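Local coordinates for bacteriocin immunity protein (Pseudomonas aeruginosa, PDB 4UHP), which probably protects its producer by binding the DNase domain of the bacteriocin pyocin AP41, with which it forms a tight complex, at residues His44-Thr49 and Arg53-Ile58. Numbering follows the deposited sequence.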
loop_
_atom_site.group_PDB
_atom_site.type_symbol
_atom_site.label_atom_id
_atom_site.label_comp_id
_atom_site.label_asym_id
_atom_site.label_seq_id
_atom_site.Cartn_x
_atom_site.Cartn_y
_atom_site.Cartn_z
ATOM N N HIS D 44 -9.153 0.830 -11.495
ATOM C CA HIS D 44 -10.250 0.220 -12.237
ATOM C C HIS D 44 -11.338 -0.266 -11.284
ATOM O O HIS D 44 -12.528 -0.088 -11.544
ATOM C CB HIS D 44 -9.749 -0.942 -13.093
ATOM C CG HIS D 44 -10.843 -1.702 -13.775
ATOM N ND1 HIS D 44 -11.553 -1.190 -14.839
ATOM C CD2 HIS D 44 -11.353 -2.934 -13.539
ATOM C CE1 HIS D 44 -12.450 -2.077 -15.233
ATOM N NE2 HIS D 44 -12.351 -3.142 -14.460
ATOM N N PHE D 45 -10.915 -0.889 -10.186
ATOM C CA PHE D 45 -11.826 -1.338 -9.138
ATOM C C PHE D 45 -12.685 -0.182 -8.639
ATOM O O PHE D 45 -13.911 -0.277 -8.593
ATOM C CB PHE D 45 -11.040 -1.956 -7.974
ATOM C CG PHE D 45 -11.897 -2.369 -6.808
ATOM C CD1 PHE D 45 -12.440 -3.643 -6.749
ATOM C CD2 PHE D 45 -12.156 -1.487 -5.769
ATOM C CE1 PHE D 45 -13.228 -4.029 -5.680
ATOM C CE2 PHE D 45 -12.948 -1.865 -4.699
ATOM C CZ PHE D 45 -13.482 -3.139 -4.655
ATOM N N GLU D 46 -12.028 0.913 -8.270
ATOM C CA GLU D 46 -12.721 2.096 -7.768
ATOM C C GLU D 46 -13.667 2.686 -8.808
ATOM O O GLU D 46 -14.741 3.194 -8.477
ATOM C CB GLU D 46 -11.706 3.151 -7.326
ATOM C CG GLU D 46 -10.732 2.643 -6.283
ATOM C CD GLU D 46 -9.659 3.652 -5.929
ATOM O OE1 GLU D 46 -9.439 4.605 -6.709
ATOM O OE2 GLU D 46 -9.035 3.483 -4.864
ATOM N N GLU D 47 -13.263 2.610 -10.070
ATOM C CA GLU D 47 -14.042 3.183 -11.159
ATOM C C GLU D 47 -15.354 2.439 -11.388
ATOM O O GLU D 47 -16.417 3.055 -11.454
ATOM C CB GLU D 47 -13.219 3.187 -12.448
ATOM C CG GLU D 47 -13.987 3.648 -13.676
ATOM C CD GLU D 47 -13.151 3.581 -14.938
ATOM O OE1 GLU D 47 -11.915 3.443 -14.825
ATOM O OE2 GLU D 47 -13.730 3.663 -16.043
ATOM N N VAL D 48 -15.282 1.116 -11.503
ATOM C CA VAL D 48 -16.450 0.334 -11.900
ATOM C C VAL D 48 -17.403 0.036 -10.742
ATOM O O VAL D 48 -18.599 -0.147 -10.960
ATOM C CB VAL D 48 -16.039 -1.003 -12.558
ATOM C CG1 VAL D 48 -15.293 -0.745 -13.856
ATOM C CG2 VAL D 48 -15.199 -1.841 -11.607
ATOM N N THR D 49 -16.885 -0.013 -9.516
ATOM C CA THR D 49 -17.736 -0.298 -8.363
ATOM C C THR D 49 -18.394 0.966 -7.826
ATOM O O THR D 49 -19.487 0.912 -7.258
ATOM C CB THR D 49 -16.952 -0.959 -7.208
ATOM O OG1 THR D 49 -16.005 -0.026 -6.671
ATOM C CG2 THR D 49 -16.232 -2.217 -7.689
ATOM N N ARG D 53 -15.644 3.787 -0.234
ATOM C CA ARG D 53 -14.381 3.491 0.438
ATOM C C ARG D 53 -13.264 3.181 -0.560
ATOM O O ARG D 53 -12.126 2.943 -0.161
ATOM C CB ARG D 53 -14.552 2.321 1.415
ATOM C CG ARG D 53 -15.580 2.571 2.513
ATOM C CD ARG D 53 -15.484 1.535 3.629
ATOM N NE ARG D 53 -14.209 1.618 4.338
ATOM C CZ ARG D 53 -13.289 0.658 4.347
ATOM N NH1 ARG D 53 -13.504 -0.478 3.697
ATOM N NH2 ARG D 53 -12.155 0.828 5.016
ATOM N N LYS D 54 -13.599 3.185 -1.849
ATOM C CA LYS D 54 -12.629 2.959 -2.925
ATOM C C LYS D 54 -11.797 1.692 -2.699
ATOM O O LYS D 54 -12.347 0.616 -2.464
ATOM C CB LYS D 54 -11.707 4.175 -3.076
ATOM C CG LYS D 54 -12.428 5.466 -3.452
ATOM C CD LYS D 54 -11.438 6.593 -3.727
ATOM C CE LYS D 54 -10.557 6.864 -2.512
ATOM N NZ LYS D 54 -9.501 7.885 -2.778
ATOM N N SER D 55 -10.474 1.827 -2.757
ATOM C CA SER D 55 -9.574 0.690 -2.557
ATOM C C SER D 55 -9.618 0.180 -1.117
ATOM O O SER D 55 -9.120 -0.905 -0.818
ATOM C CB SER D 55 -8.138 1.069 -2.924
ATOM O OG SER D 55 -7.610 1.987 -1.986
ATOM N N GLY D 56 -10.213 0.973 -0.231
ATOM C CA GLY D 56 -10.383 0.587 1.156
ATOM C C GLY D 56 -11.118 -0.729 1.320
ATOM O O GLY D 56 -10.876 -1.455 2.279
ATOM N N VAL D 57 -12.013 -1.041 0.387
ATOM C CA VAL D 57 -12.722 -2.317 0.415
ATOM C C VAL D 57 -11.726 -3.473 0.353
ATOM O O VAL D 57 -11.885 -4.488 1.032
ATOM C CB VAL D 57 -13.721 -2.444 -0.751
ATOM C CG1 VAL D 57 -14.443 -3.782 -0.690
ATOM C CG2 VAL D 57 -14.721 -1.291 -0.725
ATOM N N ILE D 58 -10.688 -3.300 -0.456
ATOM C CA ILE D 58 -9.666 -4.323 -0.632
ATOM C C ILE D 58 -8.625 -4.307 0.481
ATOM O O ILE D 58 -8.370 -5.333 1.119
ATOM C CB ILE D 58 -8.935 -4.154 -1.979
ATOM C CG1 ILE D 58 -9.922 -4.261 -3.143
ATOM C CG2 ILE D 58 -7.819 -5.178 -2.115
ATOM C CD1 ILE D 58 -9.292 -3.999 -4.497
#
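Phe-45 and Glu-46, neighbours near the end of helix 31-49, meet the type II' beta turn Arg-53 to Gly-56 that leads into the short helix 56-59, within the four-helix fold of the colicin and pyocin immunity proteins. The tight, buried half belongs to Phe-45. A chi1 of 176° swings the ring away from the backbone N and out to helix 56-59, where it is sandwiched: CD1 of Ile-58 sits over the centre of one face, 3.8 Å from the Phe-45 ring centroid in a CH-pi contact, while CG2 of Thr-49 covers the opposite face. CZ of Phe-45 meets CB of Val-57 at 4.0 Å, and the ring edge at Phe-45 CE2 comes to 3.4 Å from the backbone O of Lys-54. Val-75 and Ile-19 also touch this side chain.

The Glu-46 half is polar and lies toward the bound partner protein. Lys-54 NZ leads away to hydrogen-bond a polar side chain of that other chain; Ser-55 OG hydrogen-bonds an acidic one there, and an acidic side chain of the partner also lies close to Glu-46 OE2. Glu-46 OE2 lies 3.3 Å from Lys-54 CB. It also accepts a weak, bent hydrogen bond, 3.0 Å from Ser-55 N to Glu-46 OE2, with an N-H...O angle of 128°.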